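Local coordinates for protein ribonucleoside-diphosphate reductase subunit beta (Streptococcus sanguinis, PDB 4N83) that binds two manganese ions as the small subunit of a class Ib ribonucleotide reductase, which probably makes deoxyribonucleotides for DNA synthesis, at residues D53-V58 / F165-Y170. Sequence-based numbering, arbitrary orientation.
Sequences DLVGKV and FFTPLY
T167 is the residue of 165-170 that faces three aliphatic side chains, L54 and V55 on one turn of helix 49-78 and V58 on the next. From the T167 backbone, CB points at the opposing helix and lies 4.5 Å from V58 CG2. Beyond CB the side chain forks. OG1, on the branch next to the backbone N (chi1 -53°), has the methyl V58 CG2 3.8 Å away and, more loosely, L54 CD2 at 4.4 Å. These are van der Waals neighbours; the polar need of this buried hydroxyl is met by a hydrogen bond to the OH of Y240 on helix 211-240. L54 and V58 also touch Y240, so three helices meet around the threonine hydroxyl. The other branch, CG2, is anti to the backbone N and reaches V55 CG2 at 4.4 Å, methyl to methyl. The helices belong to the ferritin-like, all-helical bundle of the ribonucleotide reductase small subunit: helix 49-78 carries the manganese ligand D66 further along, and the short helix 162-173 follows the one bearing E157. The segment axes cross at -131° and come no nearer than 9.9 Å, an interval filled mainly by the side chains of T167, V58, L54 and V55. V55 and T167 have the nearest CA atoms, 7.3 Å apart. Helix 162-173 is kinked at T167 and P168, whose N atoms make no bond to the preceding turn; proline has no N-H to give. The V58 side chain is about 7 Å from that of Y104, the predicted active-site tyrosine, and about 13 Å from a manganese ion.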
loop_
_atom_site.group_PDB
_atom_site.type_symbol
_atom_site.label_atom_id
_atom_site.label_comp_id
_atom_site.label_asym_id
_atom_site.label_seq_id
_atom_site.Cartn_x
_atom_site.Cartn_y
_atom_site.Cartn_z
ATOM N N ASP A 53 17.849 26.089 -10.255
ATOM C CA ASP A 53 18.532 24.835 -10.580
ATOM C C ASP A 53 18.720 23.945 -9.348
ATOM O O ASP A 53 18.753 22.720 -9.466
ATOM C CB ASP A 53 19.889 25.118 -11.239
ATOM C CG ASP A 53 20.397 23.946 -12.062
ATOM O OD1 ASP A 53 19.748 23.601 -13.073
ATOM O OD2 ASP A 53 21.453 23.383 -11.709
ATOM N N LEU A 54 18.839 24.561 -8.172
ATOM C CA LEU A 54 18.992 23.818 -6.920
ATOM C C LEU A 54 17.714 23.074 -6.524
ATOM O O LEU A 54 17.782 21.990 -5.945
ATOM C CB LEU A 54 19.408 24.763 -5.788
ATOM C CG LEU A 54 19.572 24.157 -4.390
ATOM C CD1 LEU A 54 20.578 23.016 -4.396
ATOM C CD2 LEU A 54 19.985 25.233 -3.399
ATOM N N VAL A 55 16.559 23.659 -6.835
ATOM C CA VAL A 55 15.263 23.093 -6.446
ATOM C C VAL A 55 14.980 21.758 -7.146
ATOM O O VAL A 55 14.551 20.797 -6.502
ATOM C CB VAL A 55 14.112 24.098 -6.706
ATOM C CG1 VAL A 55 12.750 23.437 -6.550
ATOM C CG2 VAL A 55 14.231 25.283 -5.758
ATOM N N GLY A 56 15.221 21.705 -8.453
ATOM C CA GLY A 56 15.000 20.485 -9.234
ATOM C C GLY A 56 15.937 19.348 -8.857
ATOM O O GLY A 56 15.527 18.187 -8.817
ATOM N N LYS A 57 17.195 19.687 -8.583
ATOM C CA LYS A 57 18.197 18.708 -8.159
ATOM C C LYS A 57 17.884 18.122 -6.779
ATOM O O LYS A 57 18.228 16.972 -6.494
ATOM C CB LYS A 57 19.591 19.345 -8.139
ATOM C CG LYS A 57 20.162 19.641 -9.518
ATOM C CD LYS A 57 21.577 20.188 -9.422
ATOM C CE LYS A 57 22.267 20.195 -10.776
ATOM N NZ LYS A 57 23.651 20.735 -10.688
ATOM N N VAL A 58 17.237 18.921 -5.934
ATOM C CA VAL A 58 16.862 18.498 -4.587
ATOM C C VAL A 58 15.707 17.499 -4.627
ATOM O O VAL A 58 15.837 16.383 -4.128
ATOM C CB VAL A 58 16.497 19.715 -3.702
ATOM C CG1 VAL A 58 15.622 19.315 -2.521
ATOM C CG2 VAL A 58 17.764 20.404 -3.214
ATOM N N PHE A 165 15.156 18.407 2.300
ATOM C CA PHE A 165 14.064 19.163 2.930
ATOM C C PHE A 165 14.471 20.570 3.389
ATOM O O PHE A 165 13.608 21.431 3.561
ATOM C CB PHE A 165 13.470 18.403 4.129
ATOM C CG PHE A 165 12.733 17.133 3.769
ATOM C CD1 PHE A 165 11.931 17.054 2.633
ATOM C CD2 PHE A 165 12.805 16.022 4.603
ATOM C CE1 PHE A 165 11.247 15.888 2.325
ATOM C CE2 PHE A 165 12.120 14.856 4.300
ATOM C CZ PHE A 165 11.340 14.790 3.160
ATOM N N PHE A 166 15.769 20.799 3.584
ATOM C CA PHE A 166 16.284 22.108 4.013
ATOM C C PHE A 166 15.871 23.259 3.087
ATOM O O PHE A 166 15.593 24.366 3.556
ATOM C CB PHE A 166 17.816 22.057 4.128
ATOM C CG PHE A 166 18.431 23.308 4.702
ATOM C CD1 PHE A 166 18.672 23.420 6.065
ATOM C CD2 PHE A 166 18.783 24.371 3.876
ATOM C CE1 PHE A 166 19.243 24.566 6.595
ATOM C CE2 PHE A 166 19.351 25.520 4.400
ATOM C CZ PHE A 166 19.582 25.618 5.761
ATOM N N THR A 167 15.835 22.998 1.781
ATOM C CA THR A 167 15.532 24.033 0.785
ATOM C C THR A 167 14.067 24.515 0.815
ATOM O O THR A 167 13.828 25.710 0.981
ATOM C CB THR A 167 15.929 23.581 -0.640
ATOM O OG1 THR A 167 17.295 23.147 -0.639
ATOM C CG2 THR A 167 15.768 24.720 -1.641
ATOM N N PRO A 168 13.085 23.601 0.652
ATOM C CA PRO A 168 11.686 24.051 0.691
ATOM C C PRO A 168 11.239 24.582 2.057
ATOM O O PRO A 168 10.369 25.451 2.119
ATOM C CB PRO A 168 10.897 22.789 0.321
ATOM C CG PRO A 168 11.797 21.661 0.683
ATOM C CD PRO A 168 13.176 22.156 0.376
ATOM N N LEU A 169 11.825 24.057 3.132
ATOM C CA LEU A 169 11.571 24.567 4.483
ATOM C C LEU A 169 12.142 25.977 4.669
ATOM O O LEU A 169 11.580 26.784 5.414
ATOM C CB LEU A 169 12.163 23.626 5.541
ATOM C CG LEU A 169 11.502 22.251 5.704
ATOM C CD1 LEU A 169 12.361 21.349 6.578
ATOM C CD2 LEU A 169 10.101 22.377 6.282
ATOM N N TYR A 170 13.258 26.260 3.999
ATOM C CA TYR A 170 13.868 27.593 4.019
ATOM C C TYR A 170 12.942 28.631 3.385
ATOM O O TYR A 170 12.740 29.711 3.941
ATOM C CB TYR A 170 15.227 27.573 3.302
ATOM C CG TYR A 170 15.795 28.941 2.974
ATOM C CD1 TYR A 170 16.551 29.647 3.907
ATOM C CD2 TYR A 170 15.586 29.521 1.724
ATOM C CE1 TYR A 170 17.073 30.895 3.606
ATOM C CE2 TYR A 170 16.103 30.769 1.416
ATOM C CZ TYR A 170 16.846 31.450 2.359
ATOM O OH TYR A 170 17.361 32.689 2.053
#